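PDB 4TS6: Rab3 interacting molecule variant 2 from Drosophila melanogaster, which probably acts in neurotransmitter release at the presynaptic active zone, where RIM proteins scaffold the release machinery, and is represented here by its C2A domain. Local coordinates for residues A[12-17]-A[111-116]. Residues are numbered along the deposited sequence; the frame is centred on the assembly and turned at random.
Sequences LQLKLG and GEVVID
Face-to-face packing between the two four-stranded sheets of the C2 beta-sandwich joins residues 12-17, on an inner strand of one sheet, to residues 111-116, on an edge strand of the other. The axes of the two segments approach to 9.4 Å, their directions 30° apart, so side chains alone bridge the gap. Alternation along 12-17 sends Leu12, Leu14 and Leu16 inward; Val113 and Ile115 answer from across. Ile115 is the central piece: with CG1 anti to its carbonyl carbon and chi2 extended (169°), it brings CD1 against both leucine tips, 3.7 Å from Leu14 CD1 and 3.6 Å from Leu16 CD1. Ile115 CG2 also lies 4.1 Å from Leu16 CD1. Val113 divides its methyls: CG1 faces the tip of Leu14, whereas CG2 lies 4.1 Å from Leu12 CD2. Leu12, whose CG is anti to the backbone N (chi1 172°), crosses Val113 obliquely, unlike the tip-to-tip leucines further along. Leu94 and Val96 of strand 93-100 extend this core beside Leu16 and Leu12, and Tyr129 packs on Val113. Every touching group is a buried methyl and no hydrogen bond joins residues 12-17 to 111-116, so the union here rests on dispersion and the hydrophobic effect.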
ATOM      1  N   LEU A  12      -3.875   5.528   5.552  1.00 28.76           N
ATOM      2  CA  LEU A  12      -3.186   5.545   4.279  1.00 27.18           C
ATOM      3  C   LEU A  12      -4.155   6.069   3.229  1.00 26.87           C
ATOM      4  O   LEU A  12      -5.345   5.765   3.290  1.00 32.02           O
ATOM      5  CB  LEU A  12      -2.780   4.118   3.926  1.00 24.57           C
ATOM      6  CG  LEU A  12      -2.195   3.859   2.546  1.00 34.66           C
ATOM      7  CD1 LEU A  12      -0.794   4.432   2.466  1.00 34.32           C
ATOM      8  CD2 LEU A  12      -2.173   2.368   2.271  1.00 42.59           C
ATOM      9  N   GLN A  13      -3.660   6.855   2.275  1.00 28.72           N
ATOM     10  CA  GLN A  13      -4.515   7.378   1.199  1.00 26.82           C
ATOM     11  C   GLN A  13      -4.154   6.666  -0.093  1.00 31.07           C
ATOM     12  O   GLN A  13      -3.008   6.734  -0.536  1.00 27.59           O
ATOM     13  CB  GLN A  13      -4.319   8.885   1.028  1.00 32.96           C
ATOM     14  CG  GLN A  13      -5.212   9.507  -0.061  1.00 34.92           C
ATOM     15  CD  GLN A  13      -5.080  11.011  -0.127  1.00 39.42           C
ATOM     16  OE1 GLN A  13      -3.979  11.553  -0.064  1.00 38.68           O
ATOM     17  NE2 GLN A  13      -6.203  11.694  -0.235  1.00 37.07           N
ATOM     18  N   LEU A  14      -5.120   5.970  -0.684  1.00 26.98           N
ATOM     19  CA  LEU A  14      -4.876   5.120  -1.854  1.00 29.69           C
ATOM     20  C   LEU A  14      -5.852   5.483  -2.955  1.00 31.46           C
ATOM     21  O   LEU A  14      -6.982   5.840  -2.659  1.00 34.58           O
ATOM     22  CB  LEU A  14      -5.165   3.657  -1.517  1.00 32.42           C
ATOM     23  CG  LEU A  14      -4.288   2.815  -0.612  1.00 42.08           C
ATOM     24  CD1 LEU A  14      -4.923   1.453  -0.418  1.00 36.80           C
ATOM     25  CD2 LEU A  14      -2.924   2.665  -1.230  1.00 40.82           C
ATOM     26  N   LYS A  15      -5.427   5.362  -4.215  1.00 26.83           N
ATOM     27  CA  LYS A  15      -6.345   5.432  -5.356  1.00 33.27           C
ATOM     28  C   LYS A  15      -6.265   4.104  -6.086  1.00 36.74           C
ATOM     29  O   LYS A  15      -5.175   3.608  -6.353  1.00 31.09           O
ATOM     30  CB  LYS A  15      -5.963   6.558  -6.321  1.00 32.53           C
ATOM     31  CG  LYS A  15      -5.958   7.937  -5.697  1.00 43.73           C
ATOM     32  CD  LYS A  15      -5.256   8.954  -6.587  1.00 51.58           C
ATOM     33  CE  LYS A  15      -6.028   9.226  -7.864  1.00 66.04           C
ATOM     34  NZ  LYS A  15      -5.259  10.058  -8.839  1.00 71.01           N
ATOM     35  N   LEU A  16      -7.416   3.516  -6.390  1.00 26.82           N
ATOM     36  CA  LEU A  16      -7.451   2.262  -7.134  1.00 27.14           C
ATOM     37  C   LEU A  16      -8.285   2.454  -8.382  1.00 34.13           C
ATOM     38  O   LEU A  16      -9.434   2.878  -8.290  1.00 35.73           O
ATOM     39  CB  LEU A  16      -8.068   1.144  -6.288  1.00 32.06           C
ATOM     40  CG  LEU A  16      -7.352   0.743  -5.001  1.00 35.07           C
ATOM     41  CD1 LEU A  16      -7.990  -0.510  -4.449  1.00 38.81           C
ATOM     42  CD2 LEU A  16      -5.872   0.523  -5.254  1.00 34.13           C
ATOM     43  N   GLY A  17      -7.701   2.167  -9.546  1.00 30.57           N
ATOM     44  CA  GLY A  17      -8.426   2.247 -10.805  1.00 25.09           C
ATOM     45  C   GLY A  17      -8.305   0.941 -11.559  1.00 31.04           C
ATOM     46  O   GLY A  17      -7.349   0.189 -11.361  1.00 30.98           O
ATOM     47  N   GLY A 111       1.644  -1.291   9.910  1.00 21.31           N
ATOM     48  CA  GLY A 111       0.218  -1.511   9.715  1.00 21.52           C
ATOM     49  C   GLY A 111      -0.075  -1.907   8.289  1.00 22.54           C
ATOM     50  O   GLY A 111       0.792  -1.820   7.416  1.00 21.99           O
ATOM     51  N   GLU A 112      -1.316  -2.314   8.033  1.00 23.97           N
ATOM     52  CA  GLU A 112      -1.656  -2.843   6.727  1.00 19.14           C
ATOM     53  C   GLU A 112      -3.059  -2.402   6.354  1.00 23.82           C
ATOM     54  O   GLU A 112      -3.872  -2.072   7.219  1.00 21.48           O
ATOM     55  CB  GLU A 112      -1.598  -4.387   6.735  1.00 25.82           C
ATOM     56  CG  GLU A 112      -2.683  -5.004   7.633  1.00 23.36           C
ATOM     57  CD  GLU A 112      -2.804  -6.507   7.483  1.00 32.26           C
ATOM     58  OE1 GLU A 112      -3.839  -7.068   7.922  1.00 32.62           O
ATOM     59  OE2 GLU A 112      -1.865  -7.127   6.942  1.00 31.00           O
ATOM     60  N   VAL A 113      -3.310  -2.363   5.050  1.00 21.80           N
ATOM     61  CA  VAL A 113      -4.641  -2.128   4.517  1.00 21.72           C
ATOM     62  C   VAL A 113      -4.831  -3.243   3.522  1.00 22.14           C
ATOM     63  O   VAL A 113      -3.991  -3.452   2.645  1.00 23.37           O
ATOM     64  CB  VAL A 113      -4.738  -0.759   3.814  1.00 20.52           C
ATOM     65  CG1 VAL A 113      -6.041  -0.644   3.034  1.00 29.33           C
ATOM     66  CG2 VAL A 113      -4.652   0.377   4.839  1.00 20.29           C
ATOM     67  N   VAL A 114      -5.902  -4.006   3.694  1.00 19.46           N
ATOM     68  CA  VAL A 114      -6.165  -5.112   2.790  1.00 19.68           C
ATOM     69  C   VAL A 114      -7.485  -4.859   2.090  1.00 26.52           C
ATOM     70  O   VAL A 114      -8.516  -4.643   2.738  1.00 23.57           O
ATOM     71  CB  VAL A 114      -6.199  -6.463   3.527  1.00 29.84           C
ATOM     72  CG1 VAL A 114      -6.452  -7.591   2.540  1.00 31.33           C
ATOM     73  CG2 VAL A 114      -4.880  -6.704   4.226  1.00 29.56           C
ATOM     74  N   ILE A 115      -7.453  -4.853   0.767  1.00 23.32           N
ATOM     75  CA  ILE A 115      -8.667  -4.535   0.020  1.00 32.87           C
ATOM     76  C   ILE A 115      -9.237  -5.759  -0.683  1.00 32.84           C
ATOM     77  O   ILE A 115      -8.522  -6.446  -1.402  1.00 22.31           O
ATOM     78  CB  ILE A 115      -8.424  -3.372  -0.952  1.00 32.08           C
ATOM     79  CG1 ILE A 115      -8.196  -2.083  -0.130  1.00 34.10           C
ATOM     80  CG2 ILE A 115      -9.618  -3.190  -1.876  1.00 31.88           C
ATOM     81  CD1 ILE A 115      -7.696  -0.901  -0.929  1.00 39.22           C
ATOM     82  N   ASP A 116     -10.517  -6.041  -0.432  1.00 34.60           N
ATOM     83  CA  ASP A 116     -11.236  -7.120  -1.112  1.00 39.42           C
ATOM     84  C   ASP A 116     -11.730  -6.569  -2.455  1.00 30.22           C
ATOM     85  O   ASP A 116     -12.762  -5.906  -2.522  1.00 35.70           O
ATOM     86  CB  ASP A 116     -12.416  -7.599  -0.251  1.00 41.88           C
ATOM     87  CG  ASP A 116     -12.945  -8.980  -0.665  1.00 54.55           C
ATOM     88  OD1 ASP A 116     -12.755  -9.393  -1.833  1.00 47.53           O
ATOM     89  OD2 ASP A 116     -13.564  -9.653   0.191  1.00 52.30           O
TER